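Side-chain contacts in rRNA adenine N-6-methyltransferase (Saccharopolyspora erythraea, PDB 6NVM), which dimethylates a single adenine of 23S rRNA with S-adenosyl-L-methionine as methyl donor, lowering ribosome affinity for macrolide, lincosamide and streptogramin B antibiotics: residues A[65-70]-A[217-222]; A[128-133]-A[150-155]. One frame throughout, in Å; residues are numbered along the deposited sequence.

Interaction 1: A[65-70]-A[217-222]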
# COMPACT_ATOMS: atom_id res chain seq x y z
N THR A 65 13.06 2.75 -5.07
CA THR A 65 12.15 1.92 -4.28
C THR A 65 11.15 1.19 -5.16
O THR A 65 10.66 0.11 -4.78
CB THR A 65 11.41 2.80 -3.26
OG1 THR A 65 12.33 3.32 -2.31
CG2 THR A 65 10.32 2.02 -2.53
N ALA A 66 10.81 1.75 -6.31
CA ALA A 66 9.73 1.19 -7.12
C ALA A 66 10.10 -0.14 -7.78
O ALA A 66 9.23 -0.78 -8.35
CB ALA A 66 9.31 2.20 -8.17
N GLU A 67 11.37 -0.54 -7.72
CA GLU A 67 11.82 -1.82 -8.27
C GLU A 67 11.43 -1.94 -9.74
O GLU A 67 10.74 -2.88 -10.16
CB GLU A 67 11.27 -2.98 -7.43
CG GLU A 67 11.79 -2.92 -6.00
CD GLU A 67 11.34 -4.09 -5.14
OE1 GLU A 67 10.20 -4.57 -5.31
OE2 GLU A 67 12.15 -4.53 -4.29
N LEU A 68 11.91 -0.98 -10.52
CA LEU A 68 11.57 -0.88 -11.93
C LEU A 68 12.57 -1.64 -12.78
O LEU A 68 13.68 -1.96 -12.35
CB LEU A 68 11.53 0.59 -12.35
CG LEU A 68 10.60 1.48 -11.52
CD1 LEU A 68 10.74 2.93 -11.98
CD2 LEU A 68 9.16 1.00 -11.62
N ARG A 69 12.16 -1.94 -14.01
CA ARG A 69 13.01 -2.65 -14.96
C ARG A 69 12.57 -2.28 -16.36
O ARG A 69 11.45 -1.78 -16.55
CB ARG A 69 12.96 -4.17 -14.76
CG ARG A 69 11.57 -4.76 -14.88
CD ARG A 69 11.60 -6.27 -14.75
NE ARG A 69 10.28 -6.87 -14.96
CZ ARG A 69 9.37 -7.03 -14.02
NH1 ARG A 69 9.61 -6.65 -12.77
NH2 ARG A 69 8.20 -7.59 -14.31
N PRO A 70 13.41 -2.52 -17.37
CA PRO A 70 13.14 -1.96 -18.71
C PRO A 70 11.89 -2.49 -19.38
O PRO A 70 11.37 -1.82 -20.28
CB PRO A 70 14.39 -2.35 -19.51
CG PRO A 70 15.44 -2.60 -18.50
CD PRO A 70 14.74 -3.15 -17.29
N ARG A 217 5.50 1.26 0.54
CA ARG A 217 5.43 0.41 -0.64
C ARG A 217 4.56 -0.81 -0.37
O ARG A 217 4.65 -1.42 0.70
CB ARG A 217 6.84 -0.04 -1.07
CG ARG A 217 6.89 -0.98 -2.27
CD ARG A 217 8.33 -1.22 -2.72
NE ARG A 217 9.15 -1.70 -1.61
CZ ARG A 217 10.48 -1.77 -1.63
NH1 ARG A 217 11.15 -1.39 -2.71
NH2 ARG A 217 11.14 -2.22 -0.58
N LEU A 218 3.71 -1.13 -1.33
CA LEU A 218 3.01 -2.41 -1.40
C LEU A 218 3.69 -3.29 -2.44
O LEU A 218 4.05 -2.81 -3.52
CB LEU A 218 1.54 -2.24 -1.77
CG LEU A 218 0.70 -1.24 -0.99
CD1 LEU A 218 -0.75 -1.28 -1.48
CD2 LEU A 218 0.78 -1.52 0.49
N ARG A 219 3.87 -4.57 -2.12
CA ARG A 219 4.35 -5.55 -3.09
C ARG A 219 3.33 -6.67 -3.16
O ARG A 219 3.03 -7.29 -2.13
CB ARG A 219 5.73 -6.11 -2.72
CG ARG A 219 6.76 -5.04 -2.36
CD ARG A 219 8.14 -5.65 -2.08
NE ARG A 219 8.75 -6.13 -3.31
CZ ARG A 219 8.71 -7.39 -3.74
NH1 ARG A 219 8.09 -8.33 -3.03
NH2 ARG A 219 9.28 -7.71 -4.89
N ARG A 220 2.79 -6.92 -4.35
CA ARG A 220 1.92 -8.07 -4.54
C ARG A 220 2.76 -9.33 -4.57
O ARG A 220 3.67 -9.46 -5.40
CB ARG A 220 1.11 -7.93 -5.83
CG ARG A 220 -0.03 -8.93 -5.93
CD ARG A 220 -0.86 -8.71 -7.17
NE ARG A 220 -0.15 -9.15 -8.37
CZ ARG A 220 -0.00 -10.42 -8.73
NH1 ARG A 220 -0.53 -11.39 -8.00
NH2 ARG A 220 0.66 -10.71 -9.84
N ARG A 221 2.48 -10.26 -3.65
CA ARG A 221 3.29 -11.47 -3.53
C ARG A 221 3.16 -12.32 -4.79
O ARG A 221 2.06 -12.54 -5.29
CB ARG A 221 2.86 -12.29 -2.31
CG ARG A 221 2.90 -11.54 -0.99
CD ARG A 221 2.43 -12.44 0.16
NE ARG A 221 2.32 -11.70 1.42
CZ ARG A 221 3.32 -11.49 2.27
NH1 ARG A 221 4.54 -11.96 2.00
NH2 ARG A 221 3.10 -10.81 3.38
N ALA A 222 4.30 -12.82 -5.27
CA ALA A 222 4.28 -13.72 -6.42
C ALA A 222 3.45 -14.96 -6.13
O ALA A 222 2.67 -15.41 -6.98
CB ALA A 222 5.70 -14.10 -6.82

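Interaction 2: A[128-133]-A[150-155]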
# COMPACT_ATOMS: atom_id res chain seq x y z
N ALA A 128 -9.25 5.60 -13.59
CA ALA A 128 -8.47 4.92 -14.61
C ALA A 128 -8.50 3.41 -14.39
O ALA A 128 -8.58 2.92 -13.27
CB ALA A 128 -7.03 5.42 -14.60
N GLU A 129 -8.46 2.67 -15.50
CA GLU A 129 -8.35 1.21 -15.47
C GLU A 129 -6.88 0.80 -15.42
O GLU A 129 -6.05 1.42 -16.09
CB GLU A 129 -9.00 0.60 -16.71
CG GLU A 129 -10.51 0.59 -16.69
CD GLU A 129 -11.08 -0.51 -15.80
OE1 GLU A 129 -10.44 -1.57 -15.68
OE2 GLU A 129 -12.17 -0.30 -15.23
N PRO A 130 -6.50 -0.22 -14.65
CA PRO A 130 -5.12 -0.68 -14.71
C PRO A 130 -4.85 -1.37 -16.03
O PRO A 130 -5.77 -1.90 -16.68
CB PRO A 130 -5.03 -1.67 -13.53
CG PRO A 130 -6.41 -2.14 -13.35
CD PRO A 130 -7.29 -0.98 -13.67
N PRO A 131 -3.59 -1.39 -16.48
CA PRO A 131 -3.28 -2.09 -17.72
C PRO A 131 -3.37 -3.59 -17.53
O PRO A 131 -3.15 -4.11 -16.42
CB PRO A 131 -1.83 -1.64 -18.02
CG PRO A 131 -1.28 -1.24 -16.72
CD PRO A 131 -2.43 -0.68 -15.92
N PRO A 132 -3.68 -4.34 -18.59
CA PRO A 132 -3.85 -5.79 -18.44
C PRO A 132 -2.54 -6.57 -18.54
O PRO A 132 -2.50 -7.68 -19.07
CB PRO A 132 -4.79 -6.15 -19.60
CG PRO A 132 -4.41 -5.17 -20.67
CD PRO A 132 -4.01 -3.89 -19.96
N GLU A 133 -1.48 -5.98 -18.02
CA GLU A 133 -0.15 -6.59 -17.99
C GLU A 133 0.51 -6.17 -16.68
O GLU A 133 0.04 -5.24 -16.02
CB GLU A 133 0.68 -6.15 -19.19
CG GLU A 133 0.84 -4.64 -19.30
CD GLU A 133 1.83 -4.20 -20.37
OE1 GLU A 133 2.86 -4.88 -20.55
OE2 GLU A 133 1.58 -3.17 -21.03
N VAL A 150 -4.78 3.58 -2.38
CA VAL A 150 -4.42 2.25 -1.89
C VAL A 150 -5.40 1.20 -2.40
O VAL A 150 -5.01 0.14 -2.90
CB VAL A 150 -4.33 2.26 -0.35
CG1 VAL A 150 -4.14 0.85 0.20
CG2 VAL A 150 -3.18 3.15 0.09
N ASP A 151 -6.71 1.48 -2.29
CA ASP A 151 -7.71 0.53 -2.79
C ASP A 151 -7.56 0.31 -4.29
O ASP A 151 -7.72 -0.82 -4.78
CB ASP A 151 -9.13 1.03 -2.50
CG ASP A 151 -9.47 0.99 -1.02
OD1 ASP A 151 -8.82 0.26 -0.25
OD2 ASP A 151 -10.42 1.71 -0.64
N TRP A 152 -7.27 1.37 -5.05
CA TRP A 152 -7.03 1.22 -6.48
C TRP A 152 -5.93 0.20 -6.73
O TRP A 152 -6.06 -0.70 -7.57
CB TRP A 152 -6.66 2.58 -7.09
CG TRP A 152 -6.61 2.59 -8.59
CD1 TRP A 152 -7.57 3.05 -9.44
CD2 TRP A 152 -5.54 2.13 -9.42
NE1 TRP A 152 -7.17 2.90 -10.74
CE2 TRP A 152 -5.93 2.33 -10.76
CE3 TRP A 152 -4.29 1.55 -9.17
CZ2 TRP A 152 -5.11 1.99 -11.83
CZ3 TRP A 152 -3.48 1.21 -10.24
CH2 TRP A 152 -3.90 1.43 -11.55
N CYS A 153 -4.82 0.31 -5.98
CA CYS A 153 -3.69 -0.59 -6.16
C CYS A 153 -4.02 -2.01 -5.69
O CYS A 153 -3.66 -2.99 -6.35
CB CYS A 153 -2.48 -0.06 -5.39
SG CYS A 153 -1.84 1.51 -6.02
N LEU A 154 -4.69 -2.14 -4.54
CA LEU A 154 -5.04 -3.47 -4.05
C LEU A 154 -5.94 -4.21 -5.03
O LEU A 154 -5.88 -5.44 -5.12
CB LEU A 154 -5.73 -3.38 -2.70
CG LEU A 154 -4.85 -2.89 -1.55
CD1 LEU A 154 -5.70 -2.63 -0.32
CD2 LEU A 154 -3.75 -3.90 -1.25
N GLU A 155 -6.76 -3.49 -5.78
CA GLU A 155 -7.72 -4.12 -6.68
C GLU A 155 -7.18 -4.36 -8.09
O GLU A 155 -7.86 -5.01 -8.88
CB GLU A 155 -8.99 -3.26 -6.75
CG GLU A 155 -9.75 -3.22 -5.41
CD GLU A 155 -11.21 -2.83 -5.57
OE1 GLU A 155 -11.84 -3.28 -6.55
OE2 GLU A 155 -11.72 -2.08 -4.71

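Interaction 1: A[65-70]-A[217-222]
R217 and R219 reach from one strand to the end of a helix and the loop after it. R217 NH1 donates to the backbone T65 O at 2.6 Å. The oxygen lies in the guanidinium plane, and the N-H meets one of its lone pairs in the carbonyl plane. T65 CG2 sits over a face of the R217 guanidinium, 3.5 Å from R217 NH1. E67 has two deposited conformers, and its pairings hold for one of them. There, E67 OE1 takes a nearly straight bond from R219 NE at 2.9 Å, on its syn side, and a weak one from R219 NH2. The carboxylate stands almost upright to the R219 guanidinium, with 84° between the planes. E67 OE2 is 3.7 Å from R217 NH1 and well out of the R217 guanidinium plane, a long charge contact without a directed N-H.

R217 starts with CG anti to its backbone nitrogen (chi1 178°) and bends at chi3, which brings NH1 to the helix end. R217 NH2 pairs with E195 and R219 NH1 with E193, both on strand 192-200. T65 OG1 bonds back to R61 O. Past the helix, E67 is the first residue to leave helical backbone angles, and its phi is positive. The result is a salt-bridge network, perhaps formed part of the time, across one side of the sheet of a class I-like methyltransferase fold.

Interaction 2: A[128-133]-A[150-155]
This contact joins a proline-rich loop to a helix that flanks the central sheet of the Rossmann-like methyltransferase domain. The loop, 128-133, leads into strand 135-140. The helix residue that meets it is W152. W152 NE1 donates to A128 O at 2.9 Å, with an N-H...O angle of 156°. The oxygen sits at the ring edge, close to the indole plane. Seen from the acceptor, the donor is tilted 33° from the carbonyl plane of A128. This bond uses the one N-H of the indole and fixes the turn of the ring against the loop.

The six-membered part of the indole does the apolar packing. P130 CB lies 3.8 Å from W152 CH2. The backbone P130 N lies equally far, 3.8 Å, from W152 CZ2, in an oblique approach. Close by, E129 C comes to 4.2 Å from the same W152 CZ2, while the E129 side chain starts off away from the helix. One tryptophan thus spans A128 to P130, with the polar atom at one end of the contact and the pyrrolidine carbons at the other. W152 has CG anti to its backbone nitrogen (chi1 -170°), and this swings the indole out from the helix to the loop.

F125 also meets the W152 ring, with the planes at about 45°. W152 and P131 both touch L75 of strand 73-77. On the same helix, C153 packs on I159 and A162 of strand 159-167, and L154 packs on F192 and W194 of strand 192-200.

In the fold
Interactions 1 and 2 have centres about 14 Å apart in the same domain. Both segments of interaction 2 fall between 65-70 and 217-222 in the sequence. Both contacts are built around one mixed seven-stranded sheet. Interaction 1 links the end of helix 56-65 to strand 213-220. Interaction 2 links helix 146-155 to the loop before strand 135-140. They touch where L218 CD1 meets L154 CD2 at 4.0 Å, so strand 213-220 packs directly on helix 146-155. Side chain to side chain, A128 is about 7 Å from D124 and T65 about 11 Å from L53, both predicted S-adenosyl-L-methionine-binding residues. The two contacts thus tie a helix end and a loop to the sheet that carries the methyltransferase fold.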